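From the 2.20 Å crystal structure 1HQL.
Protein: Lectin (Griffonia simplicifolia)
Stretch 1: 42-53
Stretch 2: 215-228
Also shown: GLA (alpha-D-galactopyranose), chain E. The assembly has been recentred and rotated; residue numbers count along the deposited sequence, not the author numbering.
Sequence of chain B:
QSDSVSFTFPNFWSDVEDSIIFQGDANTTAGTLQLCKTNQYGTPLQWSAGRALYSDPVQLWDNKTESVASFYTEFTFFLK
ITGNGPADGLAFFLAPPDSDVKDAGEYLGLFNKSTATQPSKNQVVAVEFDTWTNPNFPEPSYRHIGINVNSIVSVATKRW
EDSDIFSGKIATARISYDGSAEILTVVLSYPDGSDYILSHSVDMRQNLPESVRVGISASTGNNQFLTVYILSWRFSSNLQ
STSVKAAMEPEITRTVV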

# COMPACT_ATOMS: atom_id res chain seq x y z
N GLY B 42 -28.46 7.22 6.23
CA GLY B 42 -27.55 6.14 5.88
C GLY B 42 -28.22 4.79 5.68
O GLY B 42 -27.55 3.78 5.44
N THR B 43 -29.55 4.77 5.75
CA THR B 43 -30.30 3.53 5.59
C THR B 43 -30.56 3.25 4.12
O THR B 43 -31.11 4.09 3.40
CB THR B 43 -31.65 3.62 6.33
OG1 THR B 43 -31.40 4.00 7.68
CG2 THR B 43 -32.39 2.28 6.30
N PRO B 44 -30.16 2.06 3.64
CA PRO B 44 -30.36 1.71 2.23
C PRO B 44 -31.84 1.56 1.89
O PRO B 44 -32.61 1.00 2.67
CB PRO B 44 -29.60 0.39 2.09
CG PRO B 44 -29.73 -0.21 3.47
CD PRO B 44 -29.48 0.98 4.37
N LEU B 45 -32.23 2.08 0.73
CA LEU B 45 -33.61 1.99 0.29
C LEU B 45 -33.91 0.58 -0.19
O LEU B 45 -33.00 -0.17 -0.59
CB LEU B 45 -33.88 2.98 -0.85
CG LEU B 45 -33.54 4.47 -0.64
CD1 LEU B 45 -34.07 5.30 -1.80
CD2 LEU B 45 -34.15 4.95 0.65
N GLN B 46 -35.19 0.22 -0.15
CA GLN B 46 -35.64 -1.09 -0.58
C GLN B 46 -35.78 -1.15 -2.10
O GLN B 46 -35.94 -0.12 -2.76
CB GLN B 46 -37.01 -1.40 0.04
CG GLN B 46 -37.06 -1.38 1.56
CD GLN B 46 -38.47 -1.63 2.08
OE1 GLN B 46 -39.43 -0.98 1.65
NE2 GLN B 46 -38.61 -2.57 3.00
N TRP B 47 -35.72 -2.37 -2.63
CA TRP B 47 -35.87 -2.63 -4.05
C TRP B 47 -35.18 -1.63 -4.97
O TRP B 47 -35.79 -0.99 -5.82
CB TRP B 47 -37.36 -2.72 -4.40
CG TRP B 47 -38.07 -3.82 -3.63
CD1 TRP B 47 -38.78 -3.70 -2.45
CD2 TRP B 47 -38.05 -5.23 -3.93
NE1 TRP B 47 -39.19 -4.94 -2.02
CE2 TRP B 47 -38.75 -5.89 -2.90
CE3 TRP B 47 -37.49 -5.99 -4.97
CZ2 TRP B 47 -38.93 -7.29 -2.89
CZ3 TRP B 47 -37.66 -7.36 -4.96
CH2 TRP B 47 -38.37 -8.00 -3.92
N SER B 48 -33.87 -1.51 -4.79
CA SER B 48 -33.12 -0.60 -5.62
C SER B 48 -32.10 -1.41 -6.41
O SER B 48 -31.80 -2.55 -6.06
CB SER B 48 -32.45 0.45 -4.72
OG SER B 48 -33.44 1.24 -4.04
N ALA B 49 -31.59 -0.83 -7.50
CA ALA B 49 -30.57 -1.47 -8.30
C ALA B 49 -29.73 -0.39 -8.97
O ALA B 49 -30.20 0.72 -9.22
CB ALA B 49 -31.18 -2.40 -9.36
N GLY B 50 -28.47 -0.73 -9.24
CA GLY B 50 -27.56 0.20 -9.87
C GLY B 50 -26.39 -0.52 -10.51
O GLY B 50 -26.00 -1.59 -10.07
N ARG B 51 -25.82 0.06 -11.55
CA ARG B 51 -24.68 -0.56 -12.22
C ARG B 51 -23.71 0.53 -12.65
O ARG B 51 -24.11 1.66 -12.89
CB ARG B 51 -25.15 -1.35 -13.43
CG ARG B 51 -26.44 -2.13 -13.16
CD ARG B 51 -26.66 -3.26 -14.13
NE ARG B 51 -26.61 -2.83 -15.52
CZ ARG B 51 -26.88 -3.62 -16.55
NH1 ARG B 51 -27.22 -4.88 -16.34
NH2 ARG B 51 -26.79 -3.15 -17.79
N ALA B 52 -22.43 0.19 -12.68
CA ALA B 52 -21.40 1.10 -13.11
C ALA B 52 -20.66 0.36 -14.21
O ALA B 52 -19.97 -0.62 -13.95
CB ALA B 52 -20.45 1.43 -11.95
N LEU B 53 -20.84 0.83 -15.45
CA LEU B 53 -20.21 0.22 -16.60
C LEU B 53 -19.11 1.12 -17.14
O LEU B 53 -19.26 2.34 -17.14
CB LEU B 53 -21.23 -0.01 -17.72
CG LEU B 53 -22.35 -1.02 -17.49
CD1 LEU B 53 -23.35 -0.45 -16.51
CD2 LEU B 53 -23.02 -1.34 -18.81
N GLY B 215 -18.91 -4.21 -16.21
CA GLY B 215 -19.38 -3.38 -15.12
C GLY B 215 -19.60 -4.13 -13.82
O GLY B 215 -19.32 -5.33 -13.72
N ILE B 216 -20.09 -3.41 -12.82
CA ILE B 216 -20.38 -3.99 -11.53
C ILE B 216 -21.81 -3.58 -11.20
O ILE B 216 -22.22 -2.44 -11.45
CB ILE B 216 -19.38 -3.50 -10.43
CG1 ILE B 216 -17.94 -3.87 -10.83
CG2 ILE B 216 -19.71 -4.19 -9.12
CD1 ILE B 216 -16.86 -3.22 -9.95
N SER B 217 -22.54 -4.52 -10.64
CA SER B 217 -23.95 -4.31 -10.33
C SER B 217 -24.25 -4.67 -8.88
O SER B 217 -23.48 -5.40 -8.25
CB SER B 217 -24.83 -5.13 -11.28
OG SER B 217 -24.61 -6.52 -11.11
N ALA B 218 -25.34 -4.15 -8.36
CA ALA B 218 -25.76 -4.44 -7.00
C ALA B 218 -27.24 -4.09 -6.89
O ALA B 218 -27.75 -3.24 -7.64
CB ALA B 218 -24.94 -3.65 -6.00
N SER B 219 -27.93 -4.77 -5.98
CA SER B 219 -29.35 -4.53 -5.76
C SER B 219 -29.80 -4.96 -4.35
O SER B 219 -29.06 -5.64 -3.63
CB SER B 219 -30.18 -5.27 -6.80
OG SER B 219 -29.93 -6.67 -6.75
N THR B 220 -31.00 -4.54 -3.99
CA THR B 220 -31.57 -4.84 -2.68
C THR B 220 -33.04 -5.21 -2.88
O THR B 220 -33.62 -4.93 -3.94
CB THR B 220 -31.50 -3.60 -1.74
OG1 THR B 220 -32.30 -2.54 -2.29
CG2 THR B 220 -30.06 -3.11 -1.60
N GLY B 221 -33.61 -5.84 -1.85
CA GLY B 221 -35.00 -6.23 -1.87
C GLY B 221 -35.74 -5.57 -0.71
O GLY B 221 -35.68 -4.35 -0.56
N ASN B 222 -36.44 -6.36 0.11
CA ASN B 222 -37.19 -5.83 1.25
C ASN B 222 -36.32 -5.39 2.43
O ASN B 222 -36.58 -4.37 3.06
CB ASN B 222 -38.23 -6.85 1.76
CG ASN B 222 -39.46 -6.95 0.87
OD1 ASN B 222 -40.05 -5.94 0.47
ND2 ASN B 222 -39.88 -8.18 0.59
N ASN B 223 -35.31 -6.19 2.76
CA ASN B 223 -34.43 -5.85 3.87
C ASN B 223 -33.65 -4.59 3.60
O ASN B 223 -33.48 -4.19 2.44
CB ASN B 223 -33.43 -6.98 4.16
CG ASN B 223 -34.08 -8.19 4.78
OD1 ASN B 223 -33.43 -9.22 4.98
ND2 ASN B 223 -35.36 -8.08 5.11
N GLN B 224 -33.16 -3.99 4.67
CA GLN B 224 -32.38 -2.77 4.58
C GLN B 224 -31.14 -2.91 5.48
O GLN B 224 -30.75 -1.98 6.18
CB GLN B 224 -33.25 -1.59 5.02
CG GLN B 224 -34.44 -1.34 4.09
CD GLN B 224 -35.33 -0.21 4.58
OE1 GLN B 224 -36.11 -0.39 5.51
NE2 GLN B 224 -35.20 0.96 3.97
N PHE B 225 -30.52 -4.09 5.43
CA PHE B 225 -29.33 -4.38 6.23
C PHE B 225 -28.03 -4.36 5.42
O PHE B 225 -26.97 -4.69 5.95
CB PHE B 225 -29.47 -5.76 6.90
CG PHE B 225 -30.67 -5.89 7.79
CD1 PHE B 225 -31.49 -7.01 7.72
CD2 PHE B 225 -30.99 -4.88 8.71
CE1 PHE B 225 -32.61 -7.13 8.54
CE2 PHE B 225 -32.11 -5.00 9.54
CZ PHE B 225 -32.92 -6.13 9.45
N LEU B 226 -28.09 -3.93 4.11
CA LEU B 226 -26.84 -4.04 3.35
C LEU B 226 -26.69 -2.87 2.38
O LEU B 226 -27.57 -2.43 1.66
CB LEU B 226 -26.81 -5.37 2.59
CG LEU B 226 -25.48 -5.74 1.93
CD1 LEU B 226 -24.44 -6.10 2.98
CD2 LEU B 226 -25.67 -6.89 0.95
N THR B 227 -25.42 -2.41 2.29
CA THR B 227 -25.06 -1.37 1.35
C THR B 227 -23.70 -1.74 0.79
O THR B 227 -22.73 -1.87 1.54
CB THR B 227 -24.99 0.01 2.01
OG1 THR B 227 -26.24 0.30 2.65
CG2 THR B 227 -24.72 1.07 0.96
N VAL B 228 -23.64 -1.94 -0.53
CA VAL B 228 -22.39 -2.32 -1.17
C VAL B 228 -21.58 -1.12 -1.64
O VAL B 228 -22.11 -0.20 -2.26
CB VAL B 228 -22.63 -3.22 -2.40
CG1 VAL B 228 -21.32 -3.46 -3.16
CG2 VAL B 228 -23.22 -4.56 -1.96
C1 GLA E . -37.08 -10.38 -1.16
C2 GLA E . -36.20 -10.49 -2.43
C3 GLA E . -34.87 -11.21 -2.12
C4 GLA E . -34.17 -10.54 -0.93
C5 GLA E . -35.12 -10.54 0.25
C6 GLA E . -34.53 -9.95 1.52
O2 GLA E . -36.89 -11.19 -3.44
O3 GLA E . -34.02 -11.15 -3.25
O4 GLA E . -33.84 -9.19 -1.27
O5 GLA E . -36.31 -9.79 -0.10
O6 GLA E . -34.44 -8.53 1.45
O HOH W 1 -32.08 -2.26 1.17

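The contact reads as an antiparallel ladder that frays into a loop, where side chains take over the work of the backbone. In the ladder, strand 49-53 runs against strand 215-219 at 171°. Ala52 and Ile216 pair fully, Ala52 N giving to Ile216 O at 2.9 Å and Ile216 N to Ala52 O at 3.0 Å; Gly50 N to Ala218 O and Ala218 N to Gly50 O repeat this at 3.1 Å each. Glycine suits position 215: a CB on Gly215 would lie 2.7 Å from Ala52 O, a clash. On the face shared by Ala49, Arg51, Ser217 and Ser219, the end of Arg51 leads away, and its NH1 and NH2, like Ser217 OG and Ser219 OG, are hydrogen-bonded elsewhere in the structure.

Past the strand, Thr220 N still reaches Ser48 O (3.0 Å), but Thr220 OG1 replaces a backbone partner, accepting from Ser48 N at 3.1 Å and donating to Leu45 O at 3.0 Å. One hydroxyl thus satisfies two main-chain groups. Ser48 OG meanwhile donates to Gln46 O within its own stretch, at 3.1 Å.

Amide side chains close the loop. Gln224 NE2 gives to Pro44 O (2.9 Å), and Gln46 NE2 to Asn222 O (2.7 Å); the two glutamines also pack their methylenes, CG of Gln46 lying 3.6 Å from CG of Gln224. Pro44, buried and with no amide hydrogen to satisfy, sets its CB 3.4 Å from Thr227 OG1.

Trp47 is fixed at both ends: its N donates to Gly221 O at 2.9 Å, its NE1 to Asn222 OD1 at 2.8 Å. Gly221 CA sits over the indole, 3.8 Å from the six-membered ring centroid. Glycine suits this place because a CB would strike O4 of the galactose, the sugar that Asn223 N holds through O6 at 2.8 Å.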